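Local coordinates for protein hypoxanthine-guanine phosphoribosyltransferase (Thermus thermophilus, PDB 3ACB) that probably catalyses the magnesium-dependent salvage of hypoxanthine and guanine, joining each base to 5-phospho-alpha-D-ribose 1-diphosphate to give IMP or GMP with release of diphosphate, at residues Gly3-Gly8 with Asn169-Thr174; Glu29-Tyr34 with Arg57-Pro62; Thr107-Ser112 with Arg138-Pro143. All blocks are in the same frame, centred on the assembly; numbering follows the deposited sequence.

In the fold
Three separate contacts occur along one type I phosphoribosyltransferase chain. Contact 1 closes nearly the whole chain, bringing Gly3-Gly8 to Asn169-Thr174, and contacts 2 and 3 follow one another inside that loop. Within one chain none touches another: the centre of contact 1 lies about 28 Å from those of contacts 2 and 3, which are themselves about 25 Å apart. Contact 3 holds Thr107, Gly108 and Thr110, which bind IMP and GMP, while in contact 1 the side chain of Thr174 is about 7 Å from that of Val156, another nucleotide-binding residue. Across the dimer, contact 1 of one subunit meets contact 2 of the other, where Asn169 donates to Leu61 O.

Contact 1: Gly3-Gly8 with Asn169-Thr174; sequences GMFTPG and NLPFIT
Phe5 lays one face of its ring against Pro171, whose CD sits 3.5 Å from the ring centroid and 11° off the normal, a CH-pi contact placed squarely over the centre. With CG turned anti to the carbonyl carbon, the ring extends along Asn169-Pro171. At its edge, Asn169 ND2 lies in the ring plane, 3.7 Å from Phe5 CE1, the amide being steeply inclined to the ring. That NH2 group is bonded to Leu61 O of the second subunit, so the ring borders a link between the chains. Leu170 CD1 adds a looser apolar touch, and Phe5 CB rests 3.8 Å from Phe172 CE2.

At Thr6 the backbone takes over: Thr6 C comes to the edge of the Phe172 ring, 3.8 Å from Phe172 CZ. Pro7 follows, its CB 3.9 Å from Phe172 CE1. Phe172 reaches both residues because its CG stands between the backbone N and the carbonyl carbon (chi1 51°), turning the ring toward the N-terminal segment.

Gly8 makes the polar closure, its N donating to Thr174 OG1 over 2.7 Å with an N-H...O angle of 147°. Thr174 OG1 is also hydrogen-bonded to Gln13 OE1, so this hydroxyl joins two points of the N-terminal region. Thr174 lies in strand 174-176, which pairs with strand 155-157, the strand carrying the nucleotide-binding residues Tyr155 and Val156. An extended N-terminal segment is thus packed beside the small two-stranded sheet that, as in related purine phosphoribosyltransferases, belongs to the hood over the base site.

Contact 2: Glu29-Tyr34 with Arg57-Pro62; sequences EIARDY and RAIPLP
Leu61 points its CD1 methyl into the angle between Ala31 and Tyr34, one helical turn apart at the end of helix 16-33. This methyl is 3.6 Å from Ala31 CA and 3.6 Å from Tyr34 CB. CG lies anti to the carbonyl carbon of Leu61 (chi1 -68°), which directs the isobutyl group at the helix. Beside it, Ala31 CB meets the ring of Pro60 at CD, 3.8 Å away, the small methyl letting the loop come close. Deeper in, Ile30 and Ile59 meet obliquely through their branches: Ile59 CD1 lies 3.7 Å from Ile30 CG2 and 3.8 Å from Ile30 CD1. Shortening Leu61 to an alanine would probably leave a gap where CD1 meets Ala31 CA and Tyr34 CB, and weaken the hold of the loop on the helix end.

Behind this apolar layer, Pro60 is the centre of an inverse gamma turn closed by Leu61 N to Ile59 O at 2.7 Å, which places Ile59 and Leu61 for packing against the same helix. Tyr34 N still bonds to Ile30 O at 2.8 Å, although Tyr34 is the first residue to leave helical angles. Further out, Ile30 and Tyr34 pack on Ile99 of strand 97-102 and Tyr146 of strand 146-150. Asn169 of the second subunit, bonded to Leu61 O, also makes a weak bond to Ile59 O, and Met4 of that subunit packs on Pro60.

The loop after helix 49-56 thus packs on the end of helix 16-33, whose Ile30 and Tyr34 also rest on the central sheet of the alpha/beta phosphoribosyltransferase fold.

Contact 3: Thr107-Ser112 with Arg138-Pro143; sequences TGLTLS and RQVEVP
This is a surface contact of backbone hydrogen bonds and aliphatic side chains, formed where the loop before strand 146-150 passes the start of helix 109-119. Gln139 N donates to Thr107 O over 2.8 Å, nearly straight at 172°, in the carbonyl plane and on a lone pair; Val140 N adds a weak bond to the same oxygen. Thr107 has its own internal hold: with OG1 between the backbone N and the carbonyl carbon (chi1 67°), it accepts from Leu109 N at 3.1 Å in an ST turn. The Gln139 side chain runs alongside Thr107.

Gly108, at the N-cap position, has a phi of 87° and no room for a side chain, since a CB would press on Val140 O and Val142 CG2. Its carbonyl O is flanked by Val140 CG2 at 3.3 Å and Val142 CG1 at 3.4 Å, and accepts from Ser112 N. The helix side chains pack on the two valines: Leu109 CD2 meets Val140 CG1 at 3.9 Å, Leu111 CD2 meets Val142 CB at 3.8 Å, and Ser112 CB touches both. Arg138 reaches back with NH1 to Asp106 O and Val105 O.

Thr107, Gly108 and Thr110 bind IMP and GMP, probably through the 5'-phosphate at the helix start, as in other type I phosphoribosyltransferases. The loop packs directly against this turn; with Thr107 O engaged by Gln139 N, its shape is probably set partly by this backbone grip.

Contact 1: Gly3-Gly8 with Asn169-Thr174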
loop_
_atom_site.group_PDB
_atom_site.type_symbol
_atom_site.label_atom_id
_atom_site.label_comp_id
_atom_site.label_asym_id
_atom_site.label_seq_id
_atom_site.Cartn_x
_atom_site.Cartn_y
_atom_site.Cartn_z
ATOM N N GLY A 3 3.468 -17.328 -13.778
ATOM C CA GLY A 3 3.168 -16.102 -14.571
ATOM C C GLY A 3 1.860 -16.207 -15.331
ATOM O O GLY A 3 1.528 -17.266 -15.861
ATOM N N MET A 4 1.120 -15.102 -15.385
ATOM C CA MET A 4 -0.166 -15.046 -16.078
ATOM C C MET A 4 -0.602 -13.605 -16.337
ATOM O O MET A 4 -1.669 -13.372 -16.903
ATOM C CB MET A 4 -1.255 -15.747 -15.254
ATOM C CG MET A 4 -1.149 -17.261 -15.194
ATOM S SD MET A 4 -1.310 -18.037 -16.814
ATOM C CE MET A 4 -3.077 -18.340 -16.874
ATOM N N PHE A 5 0.210 -12.638 -15.919
ATOM C CA PHE A 5 -0.138 -11.230 -16.117
ATOM C C PHE A 5 -0.197 -10.881 -17.600
ATOM O O PHE A 5 0.807 -10.963 -18.313
ATOM C CB PHE A 5 0.869 -10.321 -15.403
ATOM C CG PHE A 5 0.842 -10.443 -13.902
ATOM C CD1 PHE A 5 -0.355 -10.310 -13.201
ATOM C CD2 PHE A 5 2.013 -10.686 -13.191
ATOM C CE1 PHE A 5 -0.388 -10.416 -11.807
ATOM C CE2 PHE A 5 1.998 -10.795 -11.798
ATOM C CZ PHE A 5 0.793 -10.659 -11.104
ATOM N N THR A 6 -1.377 -10.479 -18.056
ATOM C CA THR A 6 -1.578 -10.139 -19.458
ATOM C C THR A 6 -2.128 -8.730 -19.663
ATOM O O THR A 6 -3.131 -8.350 -19.061
ATOM C CB THR A 6 -2.545 -11.140 -20.117
ATOM O OG1 THR A 6 -2.021 -12.467 -19.978
ATOM C CG2 THR A 6 -2.725 -10.821 -21.593
ATOM N N PRO A 7 -1.475 -7.937 -20.525
ATOM C CA PRO A 7 -1.926 -6.568 -20.793
ATOM C C PRO A 7 -3.184 -6.535 -21.657
ATOM O O PRO A 7 -3.461 -7.474 -22.410
ATOM C CB PRO A 7 -0.726 -5.945 -21.499
ATOM C CG PRO A 7 -0.159 -7.104 -22.259
ATOM C CD PRO A 7 -0.217 -8.224 -21.240
ATOM N N GLY A 8 -3.944 -5.454 -21.537
ATOM C CA GLY A 8 -5.151 -5.310 -22.325
ATOM C C GLY A 8 -4.768 -4.874 -23.726
ATOM O O GLY A 8 -3.584 -4.695 -24.016
ATOM N N ASN A 169 -3.536 -6.001 -9.034
ATOM C CA ASN A 169 -2.264 -6.688 -8.829
ATOM C C ASN A 169 -1.317 -6.747 -10.027
ATOM O O ASN A 169 -0.196 -7.250 -9.917
ATOM C CB ASN A 169 -2.511 -8.096 -8.267
ATOM C CG ASN A 169 -3.390 -8.946 -9.163
ATOM O OD1 ASN A 169 -4.371 -8.467 -9.733
ATOM N ND2 ASN A 169 -3.057 -10.223 -9.266
ATOM N N LEU A 170 -1.754 -6.231 -11.170
ATOM C CA LEU A 170 -0.885 -6.213 -12.343
ATOM C C LEU A 170 0.310 -5.326 -12.003
ATOM O O LEU A 170 0.144 -4.223 -11.491
ATOM C CB LEU A 170 -1.630 -5.644 -13.555
ATOM C CG LEU A 170 -2.458 -6.615 -14.404
ATOM C CD1 LEU A 170 -3.367 -7.466 -13.535
ATOM C CD2 LEU A 170 -3.266 -5.818 -15.410
ATOM N N PRO A 171 1.536 -5.804 -12.271
ATOM C CA PRO A 171 2.729 -5.005 -11.968
ATOM C C PRO A 171 2.972 -3.871 -12.959
ATOM O O PRO A 171 3.885 -3.066 -12.785
ATOM C CB PRO A 171 3.850 -6.042 -11.973
ATOM C CG PRO A 171 3.375 -7.039 -12.982
ATOM C CD PRO A 171 1.903 -7.176 -12.668
ATOM N N PHE A 172 2.144 -3.805 -13.993
ATOM C CA PHE A 172 2.285 -2.767 -15.006
ATOM C C PHE A 172 0.961 -2.059 -15.211
ATOM O O PHE A 172 -0.067 -2.504 -14.703
ATOM C CB PHE A 172 2.747 -3.395 -16.327
ATOM C CG PHE A 172 1.909 -4.567 -16.769
ATOM C CD1 PHE A 172 0.629 -4.376 -17.281
ATOM C CD2 PHE A 172 2.394 -5.868 -16.646
ATOM C CE1 PHE A 172 -0.160 -5.461 -17.660
ATOM C CE2 PHE A 172 1.615 -6.962 -17.021
ATOM C CZ PHE A 172 0.333 -6.758 -17.529
ATOM N N ILE A 173 0.994 -0.949 -15.941
ATOM C CA ILE A 173 -0.214 -0.194 -16.250
ATOM C C ILE A 173 -0.615 -0.583 -17.665
ATOM O O ILE A 173 0.216 -0.577 -18.582
ATOM C CB ILE A 173 0.024 1.336 -16.223
ATOM C CG1 ILE A 173 0.233 1.822 -14.785
ATOM C CG2 ILE A 173 -1.177 2.056 -16.850
ATOM C CD1 ILE A 173 -1.010 1.727 -13.929
ATOM N N THR A 174 -1.881 -0.928 -17.843
ATOM C CA THR A 174 -2.365 -1.316 -19.158
ATOM C C THR A 174 -3.732 -0.685 -19.390
ATOM O O THR A 174 -4.181 0.134 -18.588
ATOM C CB THR A 174 -2.441 -2.861 -19.280
ATOM O OG1 THR A 174 -2.756 -3.224 -20.630
ATOM C CG2 THR A 174 -3.493 -3.428 -18.337
#

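Contact 2: Glu29-Tyr34 with Arg57-Pro62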
loop_
_atom_site.group_PDB
_atom_site.type_symbol
_atom_site.label_atom_id
_atom_site.label_comp_id
_atom_site.label_asym_id
_atom_site.label_seq_id
_atom_site.Cartn_x
_atom_site.Cartn_y
_atom_site.Cartn_z
ATOM N N GLU A 29 13.493 13.431 -6.633
ATOM C CA GLU A 29 13.139 14.849 -6.656
ATOM C C GLU A 29 12.569 15.285 -5.310
ATOM O O GLU A 29 12.922 16.346 -4.786
ATOM C CB GLU A 29 12.111 15.137 -7.751
ATOM C CG GLU A 29 12.523 14.688 -9.137
ATOM C CD GLU A 29 11.634 15.267 -10.227
ATOM O OE1 GLU A 29 10.401 15.300 -10.040
ATOM O OE2 GLU A 29 12.169 15.681 -11.276
ATOM N N ILE A 30 11.677 14.471 -4.754
ATOM C CA ILE A 30 11.080 14.793 -3.468
ATOM C C ILE A 30 12.171 14.881 -2.405
ATOM O O ILE A 30 12.234 15.854 -1.654
ATOM C CB ILE A 30 10.016 13.735 -3.069
ATOM C CG1 ILE A 30 8.779 13.897 -3.964
ATOM C CG2 ILE A 30 9.631 13.892 -1.600
ATOM C CD1 ILE A 30 7.780 12.760 -3.864
ATOM N N ALA A 31 13.044 13.879 -2.355
ATOM C CA ALA A 31 14.131 13.877 -1.374
ATOM C C ALA A 31 14.942 15.164 -1.492
ATOM O O ALA A 31 15.324 15.764 -0.490
ATOM C CB ALA A 31 15.039 12.666 -1.589
ATOM N N ARG A 32 15.197 15.585 -2.727
ATOM C CA ARG A 32 15.957 16.800 -2.985
ATOM C C ARG A 32 15.210 18.045 -2.515
ATOM O O ARG A 32 15.732 18.832 -1.725
ATOM C CB ARG A 32 16.247 16.915 -4.481
ATOM C CG ARG A 32 16.955 18.191 -4.899
ATOM C CD ARG A 32 16.824 18.394 -6.403
ATOM N NE ARG A 32 15.424 18.557 -6.798
ATOM C CZ ARG A 32 14.991 18.565 -8.056
ATOM N NH1 ARG A 32 15.847 18.415 -9.058
ATOM N NH2 ARG A 32 13.699 18.729 -8.312
ATOM N N ASP A 33 13.984 18.216 -3.000
ATOM C CA ASP A 33 13.175 19.376 -2.645
ATOM C C ASP A 33 12.860 19.487 -1.165
ATOM O O ASP A 33 12.627 20.584 -0.661
ATOM C CB ASP A 33 11.845 19.364 -3.404
ATOM C CG ASP A 33 12.020 19.481 -4.898
ATOM O OD1 ASP A 33 13.123 19.870 -5.330
ATOM O OD2 ASP A 33 11.053 19.198 -5.640
ATOM N N TYR A 34 12.847 18.361 -0.464
ATOM C CA TYR A 34 12.502 18.384 0.949
ATOM C C TYR A 34 13.660 18.153 1.893
ATOM O O TYR A 34 13.458 17.781 3.050
ATOM C CB TYR A 34 11.399 17.357 1.223
ATOM C CG TYR A 34 10.045 17.771 0.692
ATOM C CD1 TYR A 34 9.138 18.456 1.500
ATOM C CD2 TYR A 34 9.681 17.511 -0.629
ATOM C CE1 TYR A 34 7.906 18.877 1.005
ATOM C CE2 TYR A 34 8.449 17.921 -1.132
ATOM C CZ TYR A 34 7.569 18.605 -0.311
ATOM O OH TYR A 34 6.362 19.029 -0.804
ATOM N N ARG A 57 9.689 4.224 -0.534
ATOM C CA ARG A 57 10.959 3.527 -0.455
ATOM C C ARG A 57 12.026 4.193 -1.318
ATOM O O ARG A 57 13.193 3.799 -1.281
ATOM C CB ARG A 57 10.775 2.066 -0.855
ATOM C CG ARG A 57 10.097 1.254 0.238
ATOM C CD ARG A 57 9.908 -0.186 -0.163
ATOM N NE ARG A 57 8.835 -0.336 -1.137
ATOM C CZ ARG A 57 8.469 -1.502 -1.654
ATOM N NH1 ARG A 57 9.095 -2.613 -1.287
ATOM N NH2 ARG A 57 7.471 -1.556 -2.522
ATOM N N ALA A 58 11.625 5.207 -2.083
ATOM C CA ALA A 58 12.553 5.940 -2.940
ATOM C C ALA A 58 12.813 7.346 -2.400
ATOM O O ALA A 58 13.390 8.188 -3.094
ATOM C CB ALA A 58 12.006 6.024 -4.362
ATOM N N ILE A 59 12.378 7.603 -1.168
ATOM C CA ILE A 59 12.582 8.908 -0.548
ATOM C C ILE A 59 13.389 8.743 0.736
ATOM O O ILE A 59 12.832 8.455 1.801
ATOM C CB ILE A 59 11.242 9.595 -0.196
ATOM C CG1 ILE A 59 10.379 9.740 -1.451
ATOM C CG2 ILE A 59 11.512 10.969 0.416
ATOM C CD1 ILE A 59 8.995 10.300 -1.179
ATOM N N PRO A 60 14.718 8.917 0.649
ATOM C CA PRO A 60 15.624 8.788 1.798
ATOM C C PRO A 60 15.515 9.937 2.797
ATOM O O PRO A 60 16.496 10.630 3.058
ATOM C CB PRO A 60 17.010 8.731 1.145
ATOM C CG PRO A 60 16.730 8.235 -0.245
ATOM C CD PRO A 60 15.484 8.993 -0.606
ATOM N N LEU A 61 14.327 10.138 3.354
ATOM C CA LEU A 61 14.119 11.203 4.333
ATOM C C LEU A 61 13.235 10.725 5.473
ATOM O O LEU A 61 12.455 9.786 5.314
ATOM C CB LEU A 61 13.427 12.411 3.689
ATOM C CG LEU A 61 14.119 13.277 2.636
ATOM C CD1 LEU A 61 13.120 14.297 2.103
ATOM C CD2 LEU A 61 15.325 13.981 3.243
ATOM N N PRO A 62 13.358 11.354 6.649
ATOM C CA PRO A 62 12.493 10.916 7.745
ATOM C C PRO A 62 11.121 11.467 7.374
ATOM O O PRO A 62 10.992 12.644 7.035
ATOM C CB PRO A 62 13.097 11.608 8.964
ATOM C CG PRO A 62 13.707 12.860 8.381
ATOM C CD PRO A 62 14.343 12.350 7.109
#

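Contact 3: Thr107-Ser112 with Arg138-Pro143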
loop_
_atom_site.group_PDB
_atom_site.type_symbol
_atom_site.label_atom_id
_atom_site.label_comp_id
_atom_site.label_asym_id
_atom_site.label_seq_id
_atom_site.Cartn_x
_atom_site.Cartn_y
_atom_site.Cartn_z
ATOM N N THR A 107 -10.387 14.584 -13.925
ATOM C CA THR A 107 -11.243 15.767 -13.854
ATOM C C THR A 107 -10.654 16.774 -12.873
ATOM O O THR A 107 -10.803 17.980 -13.047
ATOM C CB THR A 107 -12.673 15.419 -13.375
ATOM O OG1 THR A 107 -12.626 14.987 -12.011
ATOM C CG2 THR A 107 -13.274 14.303 -14.234
ATOM N N GLY A 108 -9.985 16.265 -11.843
ATOM C CA GLY A 108 -9.389 17.129 -10.840
ATOM C C GLY A 108 -10.370 17.490 -9.736
ATOM O O GLY A 108 -10.011 18.168 -8.771
ATOM N N LEU A 109 -11.611 17.031 -9.876
ATOM C CA LEU A 109 -12.657 17.318 -8.897
ATOM C C LEU A 109 -12.359 16.737 -7.521
ATOM O O LEU A 109 -12.499 17.421 -6.509
ATOM C CB LEU A 109 -14.003 16.783 -9.397
ATOM C CG LEU A 109 -14.511 17.432 -10.685
ATOM C CD1 LEU A 109 -15.728 16.688 -11.207
ATOM C CD2 LEU A 109 -14.839 18.889 -10.418
ATOM N N THR A 110 -11.949 15.473 -7.492
ATOM C CA THR A 110 -11.638 14.798 -6.242
ATOM C C THR A 110 -10.430 15.412 -5.550
ATOM O O THR A 110 -10.454 15.636 -4.340
ATOM C CB THR A 110 -11.371 13.299 -6.475
ATOM O OG1 THR A 110 -12.564 12.675 -6.960
ATOM C CG2 THR A 110 -10.948 12.624 -5.185
ATOM N N LEU A 111 -9.375 15.682 -6.314
ATOM C CA LEU A 111 -8.167 16.269 -5.752
ATOM C C LEU A 111 -8.439 17.675 -5.219
ATOM O O LEU A 111 -7.905 18.066 -4.181
ATOM C CB LEU A 111 -7.056 16.319 -6.809
ATOM C CG LEU A 111 -5.743 16.996 -6.398
ATOM C CD1 LEU A 111 -5.139 16.285 -5.183
ATOM C CD2 LEU A 111 -4.769 16.962 -7.565
ATOM N N SER A 112 -9.268 18.429 -5.939
ATOM C CA SER A 112 -9.612 19.795 -5.549
ATOM C C SER A 112 -10.306 19.794 -4.188
ATOM O O SER A 112 -10.034 20.637 -3.335
ATOM C CB SER A 112 -10.537 20.421 -6.594
ATOM O OG SER A 112 -10.837 21.759 -6.253
ATOM N N ARG A 138 -9.638 17.491 -17.473
ATOM C CA ARG A 138 -9.708 18.544 -16.461
ATOM C C ARG A 138 -10.981 19.378 -16.474
ATOM O O ARG A 138 -11.378 19.923 -17.504
ATOM C CB ARG A 138 -8.509 19.485 -16.585
ATOM C CG ARG A 138 -7.179 18.879 -16.160
ATOM C CD ARG A 138 -7.069 18.725 -14.647
ATOM N NE ARG A 138 -5.705 18.378 -14.266
ATOM C CZ ARG A 138 -5.148 17.187 -14.461
ATOM N NH1 ARG A 138 -5.841 16.204 -15.027
ATOM N NH2 ARG A 138 -3.884 16.986 -14.113
ATOM N N GLN A 139 -11.613 19.482 -15.310
ATOM C CA GLN A 139 -12.822 20.279 -15.169
ATOM C C GLN A 139 -12.513 21.429 -14.218
ATOM O O GLN A 139 -13.259 22.402 -14.134
ATOM C CB GLN A 139 -13.970 19.424 -14.630
ATOM C CG GLN A 139 -14.300 18.234 -15.519
ATOM C CD GLN A 139 -15.677 17.662 -15.250
ATOM O OE1 GLN A 139 -16.002 17.296 -14.122
ATOM N NE2 GLN A 139 -16.496 17.580 -16.292
ATOM N N VAL A 140 -11.394 21.300 -13.508
ATOM C CA VAL A 140 -10.931 22.316 -12.568
ATOM C C VAL A 140 -9.408 22.287 -12.513
ATOM O O VAL A 140 -8.795 21.235 -12.691
ATOM C CB VAL A 140 -11.478 22.075 -11.141
ATOM C CG1 VAL A 140 -12.990 22.215 -11.136
ATOM C CG2 VAL A 140 -11.066 20.697 -10.647
ATOM N N GLU A 141 -8.799 23.440 -12.266
ATOM C CA GLU A 141 -7.347 23.521 -12.193
ATOM C C GLU A 141 -6.807 23.026 -10.856
ATOM O O GLU A 141 -7.180 23.530 -9.797
ATOM C CB GLU A 141 -6.880 24.957 -12.421
ATOM C CG GLU A 141 -7.127 25.480 -13.819
ATOM C CD GLU A 141 -6.587 26.884 -14.011
ATOM O OE1 GLU A 141 -5.365 27.078 -13.837
ATOM O OE2 GLU A 141 -7.384 27.792 -14.333
ATOM N N VAL A 142 -5.934 22.029 -10.918
ATOM C CA VAL A 142 -5.306 21.469 -9.730
ATOM C C VAL A 142 -3.831 21.291 -10.056
ATOM O O VAL A 142 -3.467 21.027 -11.204
ATOM C CB VAL A 142 -5.912 20.106 -9.346
ATOM C CG1 VAL A 142 -7.339 20.296 -8.848
ATOM C CG2 VAL A 142 -5.884 19.168 -10.542
ATOM N N PRO A 143 -2.959 21.449 -9.056
ATOM C CA PRO A 143 -1.533 21.292 -9.323
ATOM C C PRO A 143 -1.031 19.868 -9.127
ATOM O O PRO A 143 -1.577 19.114 -8.323
ATOM C CB PRO A 143 -0.905 22.246 -8.319
ATOM C CG PRO A 143 -1.768 22.015 -7.109
ATOM C CD PRO A 143 -3.179 21.999 -7.704
#